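Local coordinates for glycerophosphoryl diester phosphodiesterase (Parabacteroides distasonis, PDB 3MZ2), which hydrolyses glycerophosphodiesters, releasing glycerol 3-phosphate and an alcohol, at the interface of chains A and B. Coordinates in Å, arbitrary orientation; residue numbers count along the deposited sequence, not the author numbering. Chains: chain A/B, Glycerophosphoryl diester phosphodiesterase.

The interface of chains A and B. Residues chain A 80-83; chain B 80-83, 85-86.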
ATOM      1  N   HIS A  80       1.630  -0.904 -12.694  1.00 14.39           N
ATOM      2  CA  HIS A  80       1.813  -0.148 -11.451  1.00 14.76           C
ATOM      3  C   HIS A  80       0.554   0.543 -10.907  1.00 15.59           C
ATOM      4  O   HIS A  80       0.205   0.373  -9.752  1.00 16.43           O
ATOM      5  CB  HIS A  80       2.934   0.883 -11.596  1.00 14.90           C
ATOM      6  CG  HIS A  80       3.131   1.709 -10.360  1.00 15.10           C
ATOM      7  ND1 HIS A  80       2.411   2.869 -10.133  1.00 19.14           N
ATOM      8  CD2 HIS A  80       3.854   1.489  -9.238  1.00 14.91           C
ATOM      9  CE1 HIS A  80       2.748   3.357  -8.948  1.00 18.88           C
ATOM     10  NE2 HIS A  80       3.636   2.554  -8.397  1.00 16.38           N
ATOM     11  N   ASP A  81      -0.075   1.346 -11.748  1.00 17.82           N
ATOM     12  CA  ASP A  81      -1.123   2.291 -11.306  1.00 20.05           C
ATOM     13  C   ASP A  81      -2.470   1.638 -11.060  1.00 20.79           C
ATOM     14  O   ASP A  81      -2.778   0.566 -11.604  1.00 20.35           O
ATOM     15  CB  ASP A  81      -1.351   3.400 -12.330  1.00 20.68           C
ATOM     16  CG  ASP A  81      -0.165   4.309 -12.519  1.00 20.67           C
ATOM     17  OD1 ASP A  81       0.798   4.296 -11.706  1.00 21.99           O
ATOM     18  OD2 ASP A  81      -0.177   5.051 -13.523  1.00 20.32           O
ATOM     19  N   ASP A  82      -3.278   2.374 -10.289  1.00 22.76           N
ATOM     20  CA  ASP A  82      -4.653   2.024  -9.990  1.00 25.57           C
ATOM     21  C   ASP A  82      -5.558   2.308 -11.188  1.00 26.62           C
ATOM     22  O   ASP A  82      -6.688   1.897 -11.209  1.00 29.51           O
ATOM     23  CB  ASP A  82      -5.176   2.822  -8.748  1.00 26.27           C
ATOM     24  CG  ASP A  82      -4.434   2.465  -7.469  1.00 27.38           C
ATOM     25  OD1 ASP A  82      -3.917   1.311  -7.346  1.00 27.21           O
ATOM     26  OD2 ASP A  82      -4.329   3.341  -6.595  1.00 27.22           O
ATOM     27  N   THR A  83      -5.090   3.080 -12.148  1.00 27.55           N
ATOM     28  CA  THR A  83      -5.887   3.328 -13.359  1.00 27.74           C
ATOM     29  C   THR A  83      -5.010   3.029 -14.575  1.00 25.72           C
ATOM     30  O   THR A  83      -3.779   3.126 -14.505  1.00 24.42           O
ATOM     31  CB  THR A  83      -6.423   4.777 -13.392  1.00 28.10           C
ATOM     32  OG1 THR A  83      -5.337   5.712 -13.515  1.00 31.08           O
ATOM     33  CG2 THR A  83      -7.176   5.073 -12.136  1.00 30.21           C
TER
ATOM     34  N   HIS B  80      -8.374   8.431  -3.096  1.00 13.42           N
ATOM     35  CA  HIS B  80      -8.036   7.006  -2.978  1.00 12.78           C
ATOM     36  C   HIS B  80      -6.924   6.568  -3.941  1.00 13.62           C
ATOM     37  O   HIS B  80      -5.890   5.993  -3.542  1.00 15.60           O
ATOM     38  CB  HIS B  80      -9.278   6.119  -3.148  1.00 12.89           C
ATOM     39  CG  HIS B  80      -8.954   4.665  -3.079  1.00 13.59           C
ATOM     40  ND1 HIS B  80      -8.615   3.937  -4.198  1.00 16.70           N
ATOM     41  CD2 HIS B  80      -8.796   3.837  -2.025  1.00 14.42           C
ATOM     42  CE1 HIS B  80      -8.285   2.706  -3.836  1.00 16.28           C
ATOM     43  NE2 HIS B  80      -8.386   2.616  -2.521  1.00 15.14           N
ATOM     44  N   ASP B  81      -7.116   6.810  -5.218  1.00 13.79           N
ATOM     45  CA  ASP B  81      -6.247   6.157  -6.199  1.00 15.33           C
ATOM     46  C   ASP B  81      -4.898   6.853  -6.262  1.00 16.83           C
ATOM     47  O   ASP B  81      -4.795   8.045  -6.035  1.00 16.98           O
ATOM     48  CB  ASP B  81      -6.870   6.208  -7.576  1.00 15.71           C
ATOM     49  CG  ASP B  81      -8.040   5.304  -7.741  1.00 15.46           C
ATOM     50  OD1 ASP B  81      -8.338   4.476  -6.879  1.00 15.26           O
ATOM     51  OD2 ASP B  81      -8.735   5.459  -8.777  1.00 18.54           O
ATOM     52  N   ASP B  82      -3.868   6.137  -6.696  1.00 19.09           N
ATOM     53  CA  ASP B  82      -2.602   6.835  -6.861  1.00 20.24           C
ATOM     54  C   ASP B  82      -2.633   7.823  -8.089  1.00 21.54           C
ATOM     55  O   ASP B  82      -1.941   8.877  -8.075  1.00 23.24           O
ATOM     56  CB  ASP B  82      -1.421   5.856  -6.849  1.00 21.57           C
ATOM     57  CG  ASP B  82      -1.366   4.976  -8.041  1.00 23.32           C
ATOM     58  OD1 ASP B  82      -2.388   4.655  -8.684  1.00 27.16           O
ATOM     59  OD2 ASP B  82      -0.218   4.580  -8.341  1.00 31.85           O
ATOM     60  N   THR B  83      -3.506   7.555  -9.062  1.00 19.58           N
ATOM     61  CA  THR B  83      -3.667   8.418 -10.233  1.00 19.25           C
ATOM     62  C   THR B  83      -5.077   9.039 -10.237  1.00 17.52           C
ATOM     63  O   THR B  83      -5.968   8.574  -9.529  1.00 16.61           O
ATOM     64  CB  THR B  83      -3.404   7.643 -11.490  1.00 21.56           C
ATOM     65  OG1 THR B  83      -4.229   6.477 -11.487  1.00 23.83           O
ATOM     66  CG2 THR B  83      -1.886   7.237 -11.529  1.00 22.17           C
ATOM     67  N   GLU B  85      -7.581   9.860 -12.613  1.00 16.39           N
ATOM     68  CA  GLU B  85      -8.629   9.800 -13.661  1.00 17.51           C
ATOM     69  C   GLU B  85      -9.976   9.235 -13.241  1.00 17.93           C
ATOM     70  O   GLU B  85     -11.003   9.592 -13.838  1.00 18.72           O
ATOM     71  CB  GLU B  85      -8.095   9.015 -14.872  1.00 18.66           C
ATOM     72  CG  GLU B  85      -6.986   9.741 -15.639  1.00 20.77           C
ATOM     73  CD  GLU B  85      -5.582   9.467 -15.090  1.00 24.70           C
ATOM     74  OE1 GLU B  85      -5.500   8.725 -14.086  1.00 25.22           O
ATOM     75  OE2 GLU B  85      -4.577   9.980 -15.648  1.00 23.20           O
ATOM     76  N   ARG B  86     -10.034   8.370 -12.238  1.00 16.42           N
ATOM     77  CA  ARG B  86     -11.297   7.689 -11.946  1.00 16.58           C
ATOM     78  C   ARG B  86     -12.259   8.598 -11.190  1.00 15.99           C
ATOM     79  O   ARG B  86     -13.454   8.684 -11.540  1.00 16.09           O
ATOM     80  CB  ARG B  86     -11.073   6.378 -11.187  1.00 16.28           C
ATOM     81  CG  ARG B  86     -12.369   5.537 -10.910  1.00 15.66           C
ATOM     82  CD  ARG B  86     -12.065   4.294 -10.022  1.00 17.73           C
ATOM     83  NE  ARG B  86     -11.462   4.680  -8.740  1.00 17.96           N
ATOM     84  CZ  ARG B  86     -12.133   4.868  -7.600  1.00 16.71           C
ATOM     85  NH1 ARG B  86     -13.455   4.677  -7.536  1.00 17.07           N
ATOM     86  NH2 ARG B  86     -11.489   5.259  -6.513  1.00 13.67           N
TER
HETATM   87  O   HOH W   1      -4.793   3.253  -4.067  1.00 27.56           O
HETATM   88  O   HOH W   2      -9.039   3.287 -10.314  1.00 36.28           O
HETATM   89  O   HOH W   3       1.435   6.545 -10.326  1.00 40.89           O
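Opposite first torsions let two copies of one aspartate meet: A:Asp82 has CG anti to its carbonyl carbon (chi1 -65°), whereas B:Asp82 turns CG into the crowded position between backbone N and carbonyl carbon (chi1 69°). Both belong to loops that continue the His-Asp (HD) motif of the glycerophosphodiester phosphodiesterase family, formed by residues 80 and 81. The loops pair across a two-fold interface whose biological role the structure alone does not show. The backbone N of A:Asp82 donates to B:Asp82 OD1, on its syn lone pair, at 2.9 Å. The B:Asp82 backbone N meets A:Asp82 OD2 at 2.8 Å, from above the carboxylate plane. The two carboxylates cross obliquely, their planes 53° apart, with A:Asp82 OD2 and B:Asp82 OD1 at 3.1 Å; this is a clash between acceptors if both are ionised, so the pairing may raise the pKa of one. The other oxygen, B:Asp82 OD2, points past A:Asp81 toward the A:His80 ring, reaching CE1 at 3.3 Å, and water 3 ties it to A:Asp81 OD1. The threonines meet tip to tip: A:Thr83 OG1 and B:Thr83 OG1 are modelled as a hydrogen bond of 2.4 Å, direction undecided and too short to lean on. A:Thr83 OG1 also donates to B:Glu85 OE1, approaching from above that carboxylate; if so, B:Thr83 is likely the donor between the threonines. The B:Thr83 methyl CG2 packs crosswise against the A:Asp81 carboxylate. Behind the contact, B:Asp81 OD1 receives B:His80 ND1 through its anti lone pair at 2.7 Å, in the ring plane, fixing the imidazole's rotation. B:Arg86 grips the same carboxylate side-on, NE 2.8 Å from B:Asp81 OD2 in a salt bridge and NH2 above the plane at B:Asp81 OD1. An alanine at B:Asp81, lacking both oxygens and so the water 2 bridge from OD2 to the A:Asp82 carbonyl oxygen, would probably loosen the catalytic-motif histidine and the arginine. Water 1 links A:Asp82 OD2 to the carbonyl oxygen of B:His80.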